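Local coordinates for uncharacterized protein (Bacteroides eggerthii, PDB 4L3R) that is of unknown function but belongs to the DUF4847 family of the calycin clan, whose members build up-and-down antiparallel beta barrels, at residues W15-I20 and K109-G114; T69-A74 and I79-L84. One frame throughout, in Å; residues are numbered along the deposited sequence.

In the fold
Both contacts involve one antiparallel sheet whose strands follow a calycin-like up-and-down order, with helix 106-116 packed against it. Contact 1 sets strand 15-22 against that helix; contact 2 is the hairpin of strands 66-73 and 78-87. Along the chain the hairpin is nested inside the loop closed by contact 1, and their centres lie about 13 Å apart. The helix joins them: Phe111 CD2 packs on Ala74 CB at 3.7 Å, and Ile112 CD1 meets Ile79 CD1 at 3.9 Å. One helix therefore reaches strand 15-22 and, beyond the intervening strand 54-61, the closed end of the hairpin, within a single DUF4847 domain.

Contact 1 (W15-I20 and K109-G114); sequences WKLSRI and KVFISG
Strand 15-20 and helix 109-114 run nearly perpendicular, at 88° with their axes 10.5 Å apart, as a helix packed across the antiparallel sheet of a calycin-like fold. At this spacing the backbones stay apart, the nearest CA atoms being those of Ile20 and Phe111 at 8.0 Å, and apolar side chains fill the gap. Leu17 and the Phe111 ring run alongside each other, pointing opposite ways. With its CG anti to the backbone N (chi1 179°), Phe111 carries its ring off the helix to the strand, where Leu17 CD1 lies in the ring plane at the edge, 4.0 Å from Phe111 CD1. Leu17 CD2 approaches the same carbon obliquely. Phe53 packs edge-to-face with the Phe111 ring, and Phe143 of strand 137-144 touches both Leu17 and Phe111, so the pair is buried among aromatic rings. Ser18 and Arg19 share Gly142 as partner in a classic beta bulge between Leu17 and Ile20, and both of these flanking residues still point to the helix. Ile20 meets Val110 through two branches: Val110 CG1 lies 3.9 Å from Ile20 CD1 and equally 3.9 Å from Ile20 CG2.

Contact 2 (T69-A74 and I79-L84); sequences TVSAHA and ISDAIL
Thr69 turns OG1 between its backbone N and carbonyl carbon (chi1 63°), which brings the hydroxyl beside Asp81, where OG1 and Asp81 OD1 lie 3.0 Å apart. Ser71 holds OG anti to its carbonyl carbon (chi1 -74°), aimed at the Asp81 backbone. Both groups lie at a G1 beta bulge in the antiparallel hairpin of strands 66-73 and 78-87: Asp81 and Ala82 are together opposed to Val70, and Asp81, with positive phi and psi, turns the chain through a corner. The register consequently shifts by one residue between the two hydrogen-bonded pairs, Val70 with Ala82 and Ala72 with Ile79. In the first, Ala82 N gives a short bond of 2.7 Å to Val70 O, lying in the carbonyl plane, and Ala82 O receives Val70 N. In the second, Ile79 N points almost straight at Ala72 O over 2.8 Å, while Ile79 O takes Ala72 N and also receives the CA-H of Ser71. The extra residue brings Asp81 N within 3.3 Å of Val70 O, but at a poor angle for bonding.

Val70, Ala72, Ile79 and Ala82 direct their side chains to the same face of the sheet. Val70 and Leu84 cross at about a right angle, with Val70 CG2 3.8 Å from Leu84 CD1; Phe57 of strand 54-61 touches both, and Ile95 of strand 92-96 covers Val70 and Ala82. Toward the closed end, Ala72 CB rests 4.2 Å from Ile79 CB, where Leu115 of helix 106-116 touches Ala72 and Phe116 touches Ile79. On the bulge itself, the Asp81 N-H runs nearly straight, at 175°, to Ser71 OG over 3.2 Å.

Contact 1 (W15-I20 and K109-G114)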
loop_
_atom_site.group_PDB
_atom_site.type_symbol
_atom_site.label_atom_id
_atom_site.label_comp_id
_atom_site.label_asym_id
_atom_site.label_seq_id
_atom_site.Cartn_x
_atom_site.Cartn_y
_atom_site.Cartn_z
ATOM N N TRP B 15 7.144 -11.262 -6.950
ATOM C CA TRP B 15 8.248 -12.091 -6.470
ATOM C C TRP B 15 8.117 -13.462 -7.099
ATOM O O TRP B 15 7.066 -14.083 -6.972
ATOM C CB TRP B 15 8.223 -12.179 -4.944
ATOM C CG TRP B 15 8.569 -10.881 -4.298
ATOM C CD1 TRP B 15 7.698 -9.943 -3.829
ATOM C CD2 TRP B 15 9.873 -10.305 -4.203
ATOM N NE1 TRP B 15 8.389 -8.853 -3.363
ATOM C CE2 TRP B 15 9.729 -9.043 -3.591
ATOM C CE3 TRP B 15 11.159 -10.751 -4.537
ATOM C CZ2 TRP B 15 10.831 -8.223 -3.294
ATOM C CZ3 TRP B 15 12.241 -9.937 -4.264
ATOM C CH2 TRP B 15 12.077 -8.691 -3.640
ATOM N N LYS B 16 9.157 -13.915 -7.814
ATOM C CA LYS B 16 9.173 -15.209 -8.493
ATOM C C LYS B 16 10.050 -16.170 -7.705
ATOM O O LYS B 16 11.196 -15.836 -7.414
ATOM C CB LYS B 16 9.693 -15.035 -9.936
ATOM C CG LYS B 16 9.894 -16.330 -10.730
ATOM C CD LYS B 16 8.604 -17.050 -11.080
ATOM C CE LYS B 16 8.913 -18.365 -11.758
ATOM N NZ LYS B 16 7.793 -18.826 -12.619
ATOM N N LEU B 17 9.523 -17.363 -7.374
ATOM C CA LEU B 17 10.279 -18.373 -6.639
ATOM C C LEU B 17 11.529 -18.801 -7.400
ATOM O O LEU B 17 11.444 -19.107 -8.587
ATOM C CB LEU B 17 9.399 -19.607 -6.392
ATOM C CG LEU B 17 10.020 -20.711 -5.538
ATOM C CD1 LEU B 17 10.034 -20.313 -4.070
ATOM C CD2 LEU B 17 9.297 -22.034 -5.764
ATOM N N SER B 18 12.685 -18.805 -6.720
ATOM C CA SER B 18 13.965 -19.226 -7.297
ATOM C C SER B 18 14.554 -20.463 -6.584
ATOM O O SER B 18 15.387 -21.143 -7.180
ATOM C CB SER B 18 14.971 -18.082 -7.243
ATOM O OG SER B 18 15.192 -17.661 -5.908
ATOM N N ARG B 19 14.144 -20.757 -5.332
ATOM C CA ARG B 19 14.697 -21.879 -4.576
ATOM C C ARG B 19 13.906 -22.165 -3.299
ATOM O O ARG B 19 13.259 -21.264 -2.768
ATOM C CB ARG B 19 16.169 -21.575 -4.187
ATOM C CG ARG B 19 16.370 -20.270 -3.434
ATOM C CD ARG B 19 17.816 -19.812 -3.475
ATOM N NE ARG B 19 18.032 -18.629 -2.634
ATOM C CZ ARG B 19 18.289 -18.637 -1.324
ATOM N NH1 ARG B 19 18.374 -19.783 -0.659
ATOM N NH2 ARG B 19 18.461 -17.496 -0.670
ATOM N N ILE B 20 13.957 -23.424 -2.824
ATOM C CA ILE B 20 13.385 -23.864 -1.539
ATOM C C ILE B 20 14.430 -24.789 -0.934
ATOM O O ILE B 20 14.537 -25.930 -1.362
ATOM C CB ILE B 20 11.988 -24.519 -1.602
ATOM C CG1 ILE B 20 11.044 -23.697 -2.473
ATOM C CG2 ILE B 20 11.438 -24.676 -0.168
ATOM C CD1 ILE B 20 9.550 -24.106 -2.422
ATOM N N LYS B 109 2.985 -28.152 -3.519
ATOM C CA LYS B 109 2.526 -28.471 -2.157
ATOM C C LYS B 109 3.447 -27.839 -1.111
ATOM O O LYS B 109 2.965 -27.278 -0.124
ATOM C CB LYS B 109 2.472 -29.992 -1.932
ATOM C CG LYS B 109 1.322 -30.710 -2.623
ATOM C CD LYS B 109 1.467 -32.225 -2.425
ATOM C CE LYS B 109 0.345 -33.009 -3.040
ATOM N NZ LYS B 109 0.491 -34.470 -2.799
ATOM N N VAL B 110 4.774 -27.942 -1.330
ATOM C CA VAL B 110 5.791 -27.380 -0.439
ATOM C C VAL B 110 5.690 -25.837 -0.425
ATOM O O VAL B 110 5.793 -25.226 0.640
ATOM C CB VAL B 110 7.206 -27.871 -0.853
ATOM C CG1 VAL B 110 8.311 -27.039 -0.200
ATOM C CG2 VAL B 110 7.380 -29.348 -0.505
ATOM N N PHE B 111 5.509 -25.222 -1.599
ATOM C CA PHE B 111 5.386 -23.766 -1.739
ATOM C C PHE B 111 4.198 -23.217 -0.934
ATOM O O PHE B 111 4.376 -22.293 -0.142
ATOM C CB PHE B 111 5.220 -23.416 -3.229
ATOM C CG PHE B 111 5.051 -21.952 -3.552
ATOM C CD1 PHE B 111 6.151 -21.118 -3.653
ATOM C CD2 PHE B 111 3.802 -21.430 -3.850
ATOM C CE1 PHE B 111 6.005 -19.787 -4.014
ATOM C CE2 PHE B 111 3.653 -20.088 -4.198
ATOM C CZ PHE B 111 4.759 -19.276 -4.289
ATOM N N ILE B 112 3.008 -23.812 -1.111
ATOM C CA ILE B 112 1.781 -23.365 -0.435
ATOM C C ILE B 112 1.875 -23.583 1.082
ATOM O O ILE B 112 1.552 -22.663 1.833
ATOM C CB ILE B 112 0.522 -24.059 -1.040
ATOM C CG1 ILE B 112 0.287 -23.605 -2.507
ATOM C CG2 ILE B 112 -0.738 -23.818 -0.188
ATOM C CD1 ILE B 112 -0.234 -22.158 -2.713
ATOM N N SER B 113 2.304 -24.777 1.534
ATOM C CA SER B 113 2.444 -25.049 2.975
ATOM C C SER B 113 3.474 -24.147 3.636
ATOM O O SER B 113 3.251 -23.681 4.748
ATOM C CB SER B 113 2.838 -26.505 3.233
ATOM O OG SER B 113 1.721 -27.360 3.072
ATOM N N GLY B 114 4.606 -23.961 2.969
ATOM C CA GLY B 114 5.700 -23.151 3.476
ATOM C C GLY B 114 5.338 -21.697 3.684
ATOM O O GLY B 114 5.796 -21.090 4.654
#

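Contact 2 (T69-A74 and I79-L84)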
loop_
_atom_site.group_PDB
_atom_site.type_symbol
_atom_site.label_atom_id
_atom_site.label_comp_id
_atom_site.label_asym_id
_atom_site.label_seq_id
_atom_site.Cartn_x
_atom_site.Cartn_y
_atom_site.Cartn_z
ATOM N N THR B 69 -1.785 -7.056 2.271
ATOM C CA THR B 69 -2.037 -8.498 2.305
ATOM C C THR B 69 -1.067 -9.226 1.393
ATOM O O THR B 69 -0.322 -8.592 0.643
ATOM C CB THR B 69 -3.484 -8.817 1.876
ATOM O OG1 THR B 69 -3.676 -8.399 0.530
ATOM C CG2 THR B 69 -4.523 -8.191 2.779
ATOM N N VAL B 70 -1.091 -10.561 1.453
ATOM C CA VAL B 70 -0.251 -11.417 0.621
ATOM C C VAL B 70 -1.130 -12.239 -0.306
ATOM O O VAL B 70 -2.132 -12.812 0.126
ATOM C CB VAL B 70 0.661 -12.337 1.473
ATOM C CG1 VAL B 70 1.203 -13.512 0.658
ATOM C CG2 VAL B 70 1.811 -11.550 2.039
ATOM N N SER B 71 -0.712 -12.325 -1.565
ATOM C CA SER B 71 -1.333 -13.165 -2.581
ATOM C C SER B 71 -0.238 -14.017 -3.206
ATOM O O SER B 71 0.890 -13.554 -3.340
ATOM C CB SER B 71 -2.041 -12.324 -3.642
ATOM O OG SER B 71 -3.244 -11.766 -3.144
ATOM N N ALA B 72 -0.549 -15.251 -3.557
ATOM C CA ALA B 72 0.425 -16.126 -4.190
ATOM C C ALA B 72 -0.263 -17.106 -5.104
ATOM O O ALA B 72 -1.427 -17.456 -4.900
ATOM C CB ALA B 72 1.240 -16.872 -3.146
ATOM N N HIS B 73 0.449 -17.526 -6.133
ATOM C CA HIS B 73 -0.052 -18.517 -7.069
ATOM C C HIS B 73 1.018 -19.568 -7.232
ATOM O O HIS B 73 2.149 -19.225 -7.559
ATOM C CB HIS B 73 -0.425 -17.878 -8.408
ATOM C CG HIS B 73 -0.840 -18.884 -9.435
ATOM N ND1 HIS B 73 -0.156 -19.015 -10.622
ATOM C CD2 HIS B 73 -1.802 -19.833 -9.382
ATOM C CE1 HIS B 73 -0.757 -19.990 -11.283
ATOM N NE2 HIS B 73 -1.739 -20.526 -10.565
ATOM N N ALA B 74 0.678 -20.834 -6.960
ATOM C CA ALA B 74 1.588 -21.953 -7.147
ATOM C C ALA B 74 1.372 -22.497 -8.570
ATOM O O ALA B 74 1.969 -21.950 -9.490
ATOM C CB ALA B 74 1.351 -23.014 -6.086
ATOM N N ILE B 79 -3.411 -18.331 -3.136
ATOM C CA ILE B 79 -3.549 -17.675 -1.843
ATOM C C ILE B 79 -4.032 -16.273 -2.214
ATOM O O ILE B 79 -3.359 -15.608 -2.999
ATOM C CB ILE B 79 -2.238 -17.695 -1.021
ATOM C CG1 ILE B 79 -1.826 -19.152 -0.713
ATOM C CG2 ILE B 79 -2.391 -16.860 0.268
ATOM C CD1 ILE B 79 -0.474 -19.295 -0.048
ATOM N N SER B 80 -5.216 -15.865 -1.747
ATOM C CA SER B 80 -5.796 -14.566 -2.108
ATOM C C SER B 80 -6.038 -13.701 -0.880
ATOM O O SER B 80 -6.859 -14.052 -0.027
ATOM C CB SER B 80 -7.111 -14.756 -2.857
ATOM O OG SER B 80 -6.879 -15.487 -4.051
ATOM N N ASP B 81 -5.338 -12.561 -0.812
ATOM C CA ASP B 81 -5.435 -11.570 0.259
ATOM C C ASP B 81 -5.309 -12.214 1.652
ATOM O O ASP B 81 -6.134 -11.955 2.535
ATOM C CB ASP B 81 -6.746 -10.753 0.139
ATOM C CG ASP B 81 -6.833 -9.858 -1.093
ATOM O OD1 ASP B 81 -5.802 -9.228 -1.449
ATOM O OD2 ASP B 81 -7.947 -9.718 -1.649
ATOM N N ALA B 82 -4.258 -13.052 1.848
ATOM C CA ALA B 82 -4.011 -13.658 3.157
ATOM C C ALA B 82 -3.652 -12.545 4.165
ATOM O O ALA B 82 -3.050 -11.528 3.782
ATOM C CB ALA B 82 -2.894 -14.691 3.071
ATOM N N ILE B 83 -4.043 -12.722 5.441
ATOM C CA ILE B 83 -3.770 -11.729 6.484
ATOM C C ILE B 83 -2.265 -11.701 6.728
ATOM O O ILE B 83 -1.667 -12.739 6.987
ATOM C CB ILE B 83 -4.565 -12.016 7.781
ATOM C CG1 ILE B 83 -6.091 -11.941 7.530
ATOM C CG2 ILE B 83 -4.158 -11.030 8.895
ATOM C CD1 ILE B 83 -6.920 -12.774 8.511
ATOM N N LEU B 84 -1.659 -10.509 6.628
ATOM C CA LEU B 84 -0.225 -10.322 6.769
ATOM C C LEU B 84 0.135 -9.521 8.018
ATOM O O LEU B 84 -0.461 -8.486 8.295
ATOM C CB LEU B 84 0.311 -9.588 5.525
ATOM C CG LEU B 84 1.799 -9.172 5.540
ATOM C CD1 LEU B 84 2.707 -10.381 5.504
ATOM C CD2 LEU B 84 2.096 -8.213 4.414
#